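Local coordinates for core protein VP4 (Bluetongue virus, PDB 2JHP) that caps viral messenger RNA in the virus core, a multifunctional enzyme bound here to S-adenosyl-L-homocysteine and guanine, at residues A190-Y195 / R217-V222. Residues are numbered along the deposited sequence; the frame is centred on the assembly and turned at random.
Sequences AEEVHY and RVLWHV. With SAH (S-adenosyl-L-homocysteine), chain C.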
loop_
_atom_site.group_PDB
_atom_site.type_symbol
_atom_site.label_atom_id
_atom_site.label_comp_id
_atom_site.label_asym_id
_atom_site.label_seq_id
_atom_site.Cartn_x
_atom_site.Cartn_y
_atom_site.Cartn_z
ATOM N N ALA A 190 1.466 -6.021 -21.098
ATOM C CA ALA A 190 1.345 -6.584 -22.446
ATOM C C ALA A 190 0.083 -7.438 -22.579
ATOM O O ALA A 190 -0.157 -8.312 -21.745
ATOM C CB ALA A 190 2.570 -7.404 -22.789
ATOM N N GLU A 191 -0.711 -7.174 -23.620
ATOM C CA GLU A 191 -1.877 -8.003 -23.954
ATOM C C GLU A 191 -1.484 -9.208 -24.785
ATOM O O GLU A 191 -2.212 -10.200 -24.829
ATOM C CB GLU A 191 -2.910 -7.216 -24.749
ATOM C CG GLU A 191 -3.401 -5.956 -24.071
ATOM C CD GLU A 191 -3.895 -4.943 -25.079
ATOM O OE1 GLU A 191 -5.081 -5.019 -25.472
ATOM O OE2 GLU A 191 -3.083 -4.080 -25.479
ATOM N N GLU A 192 -0.340 -9.119 -25.456
ATOM C CA GLU A 192 0.068 -10.152 -26.391
ATOM C C GLU A 192 1.572 -10.350 -26.311
ATOM O O GLU A 192 2.338 -9.395 -26.439
ATOM C CB GLU A 192 -0.360 -9.759 -27.804
ATOM C CG GLU A 192 -0.081 -10.772 -28.900
ATOM C CD GLU A 192 -0.446 -10.220 -30.277
ATOM O OE1 GLU A 192 0.443 -10.143 -31.154
ATOM O OE2 GLU A 192 -1.624 -9.843 -30.474
ATOM N N VAL A 193 1.980 -11.595 -26.086
ATOM C CA VAL A 193 3.387 -11.956 -26.004
ATOM C C VAL A 193 3.768 -12.957 -27.077
ATOM O O VAL A 193 3.156 -14.014 -27.208
ATOM C CB VAL A 193 3.757 -12.564 -24.623
ATOM C CG1 VAL A 193 5.191 -13.126 -24.646
ATOM C CG2 VAL A 193 3.589 -11.533 -23.523
ATOM N N HIS A 194 4.802 -12.609 -27.827
ATOM C CA HIS A 194 5.440 -13.522 -28.750
ATOM C C HIS A 194 6.707 -14.073 -28.087
ATOM O O HIS A 194 7.662 -13.330 -27.824
ATOM C CB HIS A 194 5.750 -12.802 -30.063
ATOM C CG HIS A 194 4.529 -12.364 -30.807
ATOM N ND1 HIS A 194 4.073 -13.010 -31.934
ATOM C CD2 HIS A 194 3.654 -11.358 -30.570
ATOM C CE1 HIS A 194 2.973 -12.416 -32.366
ATOM N NE2 HIS A 194 2.699 -11.408 -31.557
ATOM N N TYR A 195 6.689 -15.372 -27.801
ATOM C CA TYR A 195 7.735 -16.029 -27.016
ATOM C C TYR A 195 8.487 -17.019 -27.897
ATOM O O TYR A 195 8.033 -18.140 -28.125
ATOM C CB TYR A 195 7.102 -16.744 -25.809
ATOM C CG TYR A 195 8.040 -17.273 -24.732
ATOM C CD1 TYR A 195 9.423 -17.283 -24.897
ATOM C CD2 TYR A 195 7.523 -17.799 -23.549
ATOM C CE1 TYR A 195 10.265 -17.778 -23.900
ATOM C CE2 TYR A 195 8.353 -18.305 -22.550
ATOM C CZ TYR A 195 9.720 -18.290 -22.729
ATOM O OH TYR A 195 10.546 -18.782 -21.741
ATOM N N ARG A 217 -4.983 -13.022 -18.965
ATOM C CA ARG A 217 -5.160 -11.745 -19.664
ATOM C C ARG A 217 -4.195 -11.550 -20.857
ATOM O O ARG A 217 -4.237 -10.518 -21.545
ATOM C CB ARG A 217 -5.034 -10.571 -18.689
ATOM C CG ARG A 217 -6.017 -10.558 -17.523
ATOM C CD ARG A 217 -5.985 -9.214 -16.777
ATOM N NE ARG A 217 -4.623 -8.673 -16.629
ATOM C CZ ARG A 217 -3.783 -8.951 -15.628
ATOM N NH1 ARG A 217 -4.144 -9.771 -14.640
ATOM N NH2 ARG A 217 -2.572 -8.396 -15.611
ATOM N N VAL A 218 -3.337 -12.534 -21.111
ATOM C CA VAL A 218 -2.334 -12.393 -22.156
ATOM C C VAL A 218 -2.557 -13.387 -23.288
ATOM O O VAL A 218 -2.909 -14.540 -23.046
ATOM C CB VAL A 218 -0.914 -12.511 -21.561
ATOM C CG1 VAL A 218 0.127 -12.857 -22.632
ATOM C CG2 VAL A 218 -0.553 -11.225 -20.831
ATOM N N LEU A 219 -2.382 -12.927 -24.523
ATOM C CA LEU A 219 -2.363 -13.833 -25.663
ATOM C C LEU A 219 -0.922 -14.258 -25.984
ATOM O O LEU A 219 -0.069 -13.431 -26.309
ATOM C CB LEU A 219 -3.066 -13.229 -26.884
ATOM C CG LEU A 219 -3.110 -14.129 -28.126
ATOM C CD1 LEU A 219 -3.776 -15.472 -27.816
ATOM C CD2 LEU A 219 -3.791 -13.434 -29.316
ATOM N N TRP A 220 -0.677 -15.560 -25.882
ATOM C CA TRP A 220 0.663 -16.124 -25.964
ATOM C C TRP A 220 0.938 -16.792 -27.309
ATOM O O TRP A 220 0.422 -17.870 -27.580
ATOM C CB TRP A 220 0.826 -17.173 -24.866
ATOM C CG TRP A 220 0.700 -16.642 -23.491
ATOM C CD1 TRP A 220 -0.429 -16.600 -22.722
ATOM C CD2 TRP A 220 1.748 -16.079 -22.705
ATOM N NE1 TRP A 220 -0.145 -16.040 -21.499
ATOM C CE2 TRP A 220 1.187 -15.707 -21.463
ATOM C CE3 TRP A 220 3.106 -15.837 -22.933
ATOM C CZ2 TRP A 220 1.938 -15.112 -20.449
ATOM C CZ3 TRP A 220 3.861 -15.242 -21.915
ATOM C CH2 TRP A 220 3.266 -14.894 -20.685
ATOM N N HIS A 221 1.743 -16.154 -28.149
ATOM C CA HIS A 221 2.233 -16.794 -29.366
ATOM C C HIS A 221 3.586 -17.400 -29.045
ATOM O O HIS A 221 4.548 -16.681 -28.793
ATOM C CB HIS A 221 2.364 -15.784 -30.501
ATOM C CG HIS A 221 1.071 -15.460 -31.180
ATOM N ND1 HIS A 221 0.444 -16.335 -32.040
ATOM C CD2 HIS A 221 0.300 -14.347 -31.144
ATOM C CE1 HIS A 221 -0.666 -15.779 -32.496
ATOM N NE2 HIS A 221 -0.777 -14.574 -31.968
ATOM N N VAL A 222 3.657 -18.723 -29.029
ATOM C CA VAL A 222 4.874 -19.410 -28.592
ATOM C C VAL A 222 5.533 -20.171 -29.744
ATOM O O VAL A 222 4.873 -20.942 -30.443
ATOM C CB VAL A 222 4.627 -20.336 -27.358
ATOM C CG1 VAL A 222 4.094 -19.525 -26.173
ATOM C CG2 VAL A 222 3.681 -21.469 -27.693
HETATM N N SAH C . 12.378 -21.070 -22.813
HETATM C CA SAH C . 12.753 -22.495 -22.542
HETATM C CB SAH C . 14.269 -22.701 -22.500
HETATM C CG SAH C . 14.970 -22.378 -23.816
HETATM S SD SAH C . 15.606 -23.873 -24.603
HETATM C C SAH C . 12.101 -22.982 -21.252
HETATM O O SAH C . 11.778 -22.190 -20.364
HETATM O OXT SAH C . 11.874 -24.179 -21.077
HETATM C "C5'" SAH C . 16.023 -23.043 -26.148
HETATM C "C4'" SAH C . 15.059 -23.490 -27.232
HETATM O "O4'" SAH C . 15.172 -22.670 -28.366
HETATM C "C3'" SAH C . 15.315 -24.906 -27.718
HETATM O "O3'" SAH C . 14.300 -25.722 -27.195
HETATM C "C2'" SAH C . 15.246 -24.828 -29.236
HETATM O "O2'" SAH C . 14.305 -25.737 -29.753
HETATM C "C1'" SAH C . 14.742 -23.422 -29.478
HETATM N N9 SAH C . 15.209 -22.754 -30.702
HETATM C C8 SAH C . 16.445 -22.802 -31.292
HETATM N N7 SAH C . 16.423 -21.998 -32.380
HETATM C C5 SAH C . 15.202 -21.432 -32.484
HETATM C C6 SAH C . 14.642 -20.541 -33.393
HETATM N N6 SAH C . 15.361 -20.081 -34.411
HETATM N N1 SAH C . 13.327 -20.137 -33.232
HETATM C C2 SAH C . 12.578 -20.612 -32.179
HETATM N N3 SAH C . 13.145 -21.494 -31.278
HETATM C C4 SAH C . 14.431 -21.897 -31.430
#
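His194 and His221 lie side by side on one face of two parallel strands, their planes 17° from parallel but displaced enough (centroids 4.8 Å apart) that little of one ring lies over the other. CE1 of His194 comes to 3.5 Å from CD2 of His221, oblique to that ring, while CB of His221 sits over one face of the His194 ring. NE2 of His194 donates to OE1 of Glu192 (2.6 Å), on the anti side and 17° out of the carboxylate plane; with ND1 hydrogen-bonded to the hydroxyl of Tyr223, both ring nitrogens of His194 are engaged and the ring's rotation is fixed. ND1 of His221 pairs with NE2 of His238. Glu192 has CG anti to its backbone N (chi1 -177°) and an extended chain.

On the other face, Val193 and Trp220 run side by side. CG1 of Val193 packs 3.7 Å from CZ3 of the indole, and CG2 lies 3.8 Å from Val218 CG1, which itself rests over a face of the Trp220 ring near the rim. Tyr195 shares this face; its CB approaches Val222 CG1, whereas its OH accepts a weak hydrogen bond from the amino N of S-adenosyl-L-homocysteine (3.1 Å).

Between these two layers, four backbone hydrogen bonds form a regular parallel ladder. The sheet's 3-2-1-4-5-7-6 order is that of Rossmann-like methyltransferases, consistent with the bound ligand. Strand 260-264 flanks 192-196 and strand 235-238 flanks 219-223; helix 202-210, in the beta-alpha-beta crossover between the pair, covers the face of Tyr195, Trp220 and Val222.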